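Local coordinates for dihydrolipoyl dehydrogenase (Elizabethkingia anophelis NUHP1, PDB 6UZI) that oxidises the dihydrolipoyl groups of protein lysines with NAD+ as acceptor, using FAD and a redox-active disulfide, as a homodimeric flavoenzyme, at the interface of chains A and B. Sequence-based numbering; all coordinates share one arbitrary frame. Chains: chain A/B, Dihydrolipoyl dehydrogenase.

Contact 1: the interface of chains A and B. Residues chain A 24-25, 28-29, 110, 333; chain B 473-474.
B:Ile473 and B:His474 approach chain A in a non-extended loop, B:Ile473 with near-helical backbone torsions, against one flank of helix 21-32; there A:Ile28 lies about one turn beyond the adjacent A:Tyr24 and A:Val25, and all three reach chain B. The imidazole of B:His474 and the phenol of A:Tyr24 stand at right angles (89°) and meet at their edges, CD2 of the imidazole in the plane of the phenol ring and the phenol OH in the plane of the imidazole. NE2 of the imidazole gives a weak, bent hydrogen bond to that oxygen, OH of A:Tyr24, 3.0 Å away. A tyrosine suits this place because it offers both a ring edge and an acceptor at its far end. The A:Val25 methyl CG2 packs 3.7 Å from CE1 of B:His474 and also reaches CG2 of B:Ile473; CG1 is anti to the backbone N (chi1 165°), which leaves CG2 beside that N and pointing to the imidazole. Branched aliphatic chains continue the contact: CG2 of A:Ile28 lies 3.8 Å from CD1 of B:Ile473. From helix 89-113, the A:Leu110 methyl CD1 packs 3.6 Å from CA of B:His474. The carboxylate of A:Glu333 lies beside the imidazole. The C-terminal tail of chain B thus settles between helices 21-32, 89-113 and 329-343 of chain A, the first of them following the Rossmann glycine loop of the FAD-binding region.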
loop_
_atom_site.group_PDB
_atom_site.type_symbol
_atom_site.label_atom_id
_atom_site.label_comp_id
_atom_site.label_asym_id
_atom_site.label_seq_id
_atom_site.Cartn_x
_atom_site.Cartn_y
_atom_site.Cartn_z
ATOM N N TYR A 24 16.383 20.935 -1.765
ATOM C CA TYR A 24 16.198 20.965 -3.210
ATOM C C TYR A 24 14.727 21.064 -3.601
ATOM O O TYR A 24 14.411 21.605 -4.669
ATOM C CB TYR A 24 16.890 19.760 -3.859
ATOM C CG TYR A 24 16.150 18.444 -3.851
ATOM C CD1 TYR A 24 15.202 18.145 -4.819
ATOM C CD2 TYR A 24 16.439 17.476 -2.902
ATOM C CE1 TYR A 24 14.535 16.933 -4.820
ATOM C CE2 TYR A 24 15.780 16.259 -2.895
ATOM C CZ TYR A 24 14.830 15.993 -3.858
ATOM O OH TYR A 24 14.174 14.784 -3.850
ATOM N N VAL A 25 13.813 20.579 -2.761
ATOM C CA VAL A 25 12.405 20.829 -3.047
ATOM C C VAL A 25 12.088 22.309 -2.878
ATOM O O VAL A 25 11.411 22.910 -3.715
ATOM C CB VAL A 25 11.509 19.942 -2.165
ATOM C CG1 VAL A 25 10.074 20.431 -2.185
ATOM C CG2 VAL A 25 11.580 18.495 -2.649
ATOM N N ILE A 28 13.274 24.104 -6.013
ATOM C CA ILE A 28 12.380 23.921 -7.155
ATOM C C ILE A 28 11.150 24.801 -7.007
ATOM O O ILE A 28 10.710 25.452 -7.963
ATOM C CB ILE A 28 11.993 22.439 -7.303
ATOM C CG1 ILE A 28 13.216 21.601 -7.672
ATOM C CG2 ILE A 28 10.897 22.269 -8.332
ATOM C CD1 ILE A 28 12.943 20.121 -7.705
ATOM N N ARG A 29 10.582 24.844 -5.803
ATOM C CA ARG A 29 9.406 25.673 -5.590
ATOM C C ARG A 29 9.736 27.155 -5.729
ATOM O O ARG A 29 8.905 27.928 -6.220
ATOM C CB ARG A 29 8.801 25.361 -4.221
ATOM C CG ARG A 29 7.409 25.916 -4.010
ATOM C CD ARG A 29 6.396 25.098 -4.762
ATOM N NE ARG A 29 5.082 25.725 -4.703
ATOM C CZ ARG A 29 4.514 26.370 -5.716
ATOM N NH1 ARG A 29 5.146 26.464 -6.876
ATOM N NH2 ARG A 29 3.315 26.912 -5.567
ATOM N N LEU A 110 16.567 17.533 -12.226
ATOM C CA LEU A 110 15.547 18.481 -11.791
ATOM C C LEU A 110 16.127 19.881 -11.641
ATOM O O LEU A 110 15.470 20.873 -11.978
ATOM C CB LEU A 110 14.928 18.026 -10.472
ATOM C CG LEU A 110 14.111 16.741 -10.547
ATOM C CD1 LEU A 110 13.540 16.434 -9.186
ATOM C CD2 LEU A 110 13.022 16.832 -11.590
ATOM N N GLU A 333 10.453 18.588 3.210
ATOM C CA GLU A 333 9.888 18.932 1.911
ATOM C C GLU A 333 8.744 19.933 2.051
ATOM O O GLU A 333 8.684 20.932 1.326
ATOM C CB GLU A 333 9.424 17.660 1.211
ATOM C CG GLU A 333 10.526 16.895 0.528
ATOM C CD GLU A 333 10.070 15.539 0.014
ATOM O OE1 GLU A 333 9.017 15.044 0.470
ATOM O OE2 GLU A 333 10.747 14.989 -0.878
ATOM N N ILE B 473 6.923 18.537 -8.510
ATOM C CA ILE B 473 8.252 18.866 -8.004
ATOM C C ILE B 473 9.323 17.932 -8.558
ATOM O O ILE B 473 10.411 18.381 -8.927
ATOM C CB ILE B 473 8.233 18.847 -6.462
ATOM C CG1 ILE B 473 7.319 19.954 -5.930
ATOM C CG2 ILE B 473 9.646 18.969 -5.898
ATOM C CD1 ILE B 473 7.898 21.350 -6.107
ATOM N N HIS B 474 9.057 16.625 -8.608
ATOM C CA HIS B 474 10.078 15.637 -8.935
ATOM C C HIS B 474 9.983 15.142 -10.373
ATOM O O HIS B 474 10.455 14.046 -10.685
ATOM C CB HIS B 474 10.008 14.470 -7.953
ATOM C CG HIS B 474 10.356 14.857 -6.550
ATOM N ND1 HIS B 474 9.440 15.409 -5.680
ATOM C CD2 HIS B 474 11.531 14.801 -5.877
ATOM C CE1 HIS B 474 10.034 15.664 -4.527
ATOM N NE2 HIS B 474 11.302 15.306 -4.621
#

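Contact 2: the interface of chains A and B. Residues chain A 428, 431-432, 435; chain B 429, 432, 455-457.
The carboxylate of A:Asp428 and the phenol ring of B:Tyr456 are turned only 22° from parallel, yet they meet at the ring's CD2 corner, 3.5 Å from OD1, rather than as a stack. The other oxygen, OD2, turns to the B:Thr455-B:Thr457 backbone. There the amide N of B:Thr457 donates a hydrogen bond of 3.2 Å to OD2, arriving nearly in line with the C-O bond, and the amide N of B:Tyr456 adds a weaker, more bent one at 2.9 Å. An aspartate fits here because its short chain brings one oxygen to two successive peptide N-H groups; CG lies beside its own backbone N (chi1 -63°), which carries OD2 to those amides. On chain B, the hydroxyls OG1 of B:Thr455 and B:Thr457 are hydrogen-bonded at 2.9 Å, which should brace the turn. The helices come near at the two Glu432 residues, CA of A:Glu432 and CA of B:Glu432 being 4.2 Å apart. The small A:Ala431 probably helps, its CB fitting against B:Glu432 and 3.7 Å from the methyl CG2 of B:Thr457. The extended chain of B:Glu432 passes across A:Val435 at about a right angle, its CG 3.6 Å from the valine CG2, so the glutamate contributes its aliphatic stem to the packing. Helices 426-438 of the two chains face each other about the two-fold axis in the dimerisation region, while the B:Thr455-B:Thr457 turn leads into helix 458-469 and lies close to the probable catalytic base B:His453.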
loop_
_atom_site.group_PDB
_atom_site.type_symbol
_atom_site.label_atom_id
_atom_site.label_comp_id
_atom_site.label_asym_id
_atom_site.label_seq_id
_atom_site.Cartn_x
_atom_site.Cartn_y
_atom_site.Cartn_z
ATOM N N ASP A 428 2.190 2.823 3.132
ATOM C CA ASP A 428 1.313 3.448 2.155
ATOM C C ASP A 428 -0.150 3.460 2.573
ATOM O O ASP A 428 -0.896 4.325 2.115
ATOM C CB ASP A 428 1.454 2.755 0.793
ATOM C CG ASP A 428 2.855 2.885 0.224
ATOM O OD1 ASP A 428 3.634 1.914 0.307
ATOM O OD2 ASP A 428 3.186 3.967 -0.298
ATOM N N ALA A 431 -1.577 6.827 4.201
ATOM C CA ALA A 431 -2.033 7.981 3.431
ATOM C C ALA A 431 -3.549 8.140 3.509
ATOM O O ALA A 431 -4.058 9.268 3.540
ATOM C CB ALA A 431 -1.559 7.874 1.982
ATOM N N GLU A 432 -4.286 7.028 3.545
ATOM C CA GLU A 432 -5.736 7.112 3.700
ATOM C C GLU A 432 -6.106 7.831 4.989
ATOM O O GLU A 432 -6.993 8.692 4.997
ATOM C CB GLU A 432 -6.354 5.711 3.674
ATOM C CG GLU A 432 -7.849 5.676 3.952
ATOM C CD GLU A 432 -8.410 4.260 4.046
ATOM O OE1 GLU A 432 -7.693 3.299 3.699
ATOM O OE2 GLU A 432 -9.573 4.105 4.476
ATOM N N VAL A 435 -5.340 11.708 4.696
ATOM C CA VAL A 435 -6.372 12.435 3.963
ATOM C C VAL A 435 -7.660 12.473 4.768
ATOM O O VAL A 435 -8.345 13.502 4.830
ATOM C CB VAL A 435 -6.591 11.812 2.572
ATOM C CG1 VAL A 435 -7.764 12.478 1.874
ATOM C CG2 VAL A 435 -5.333 11.951 1.735
ATOM N N MET B 429 -3.071 1.759 -2.326
ATOM C CA MET B 429 -3.007 3.202 -2.514
ATOM C C MET B 429 -4.350 3.769 -2.951
ATOM O O MET B 429 -4.660 4.930 -2.646
ATOM C CB MET B 429 -1.942 3.560 -3.542
ATOM C CG MET B 429 -0.514 3.406 -3.060
ATOM S SD MET B 429 0.613 4.267 -4.171
ATOM C CE MET B 429 0.341 3.379 -5.705
ATOM N N GLU B 432 -6.610 5.944 -0.624
ATOM C CA GLU B 432 -6.465 7.390 -0.473
ATOM C C GLU B 432 -7.344 8.136 -1.469
ATOM O O GLU B 432 -7.973 9.144 -1.125
ATOM C CB GLU B 432 -5.005 7.810 -0.646
ATOM C CG GLU B 432 -4.818 9.324 -0.609
ATOM C CD GLU B 432 -3.402 9.774 -0.923
ATOM O OE1 GLU B 432 -2.504 8.908 -0.979
ATOM O OE2 GLU B 432 -3.189 10.995 -1.117
ATOM N N THR B 455 7.597 6.899 -0.032
ATOM C CA THR B 455 6.514 5.940 -0.223
ATOM C C THR B 455 6.005 6.028 -1.653
ATOM O O THR B 455 6.276 6.984 -2.381
ATOM C CB THR B 455 5.341 6.158 0.748
ATOM O OG1 THR B 455 4.824 7.488 0.595
ATOM C CG2 THR B 455 5.765 5.906 2.199
ATOM N N TYR B 456 5.236 5.014 -2.044
ATOM C CA TYR B 456 4.648 5.024 -3.375
ATOM C C TYR B 456 3.540 6.066 -3.483
ATOM O O TYR B 456 3.278 6.576 -4.579
ATOM C CB TYR B 456 4.127 3.631 -3.724
ATOM C CG TYR B 456 5.203 2.567 -3.738
ATOM C CD1 TYR B 456 6.239 2.609 -4.664
ATOM C CD2 TYR B 456 5.176 1.513 -2.837
ATOM C CE1 TYR B 456 7.227 1.634 -4.682
ATOM C CE2 TYR B 456 6.152 0.534 -2.853
ATOM C CZ TYR B 456 7.177 0.599 -3.776
ATOM O OH TYR B 456 8.152 -0.376 -3.788
ATOM N N THR B 457 2.905 6.419 -2.362
ATOM C CA THR B 457 1.846 7.418 -2.390
ATOM C C THR B 457 2.361 8.803 -2.758
ATOM O O THR B 457 1.549 9.676 -3.082
ATOM C CB THR B 457 1.105 7.475 -1.041
ATOM O OG1 THR B 457 2.030 7.685 0.033
ATOM C CG2 THR B 457 0.296 6.193 -0.798
#

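About 20 Å separates the C-alpha centres of contact 1 and contact 2, which share no residue but belong to the same two-fold interface. Helix 458-469 of chain B connects them in sequence: it begins just beyond the turn used in contact 2 and runs towards the tail used in contact 1. One chain's C-terminal region is therefore held at both ends by its partner, against the FAD-binding region in contact 1 and the dimerisation region in contact 2. The centre of contact 2 lies about 10 Å from B:His453, consistent with dimerisation helping to shape the active site. Symmetry repeats both contacts with the chains exchanged.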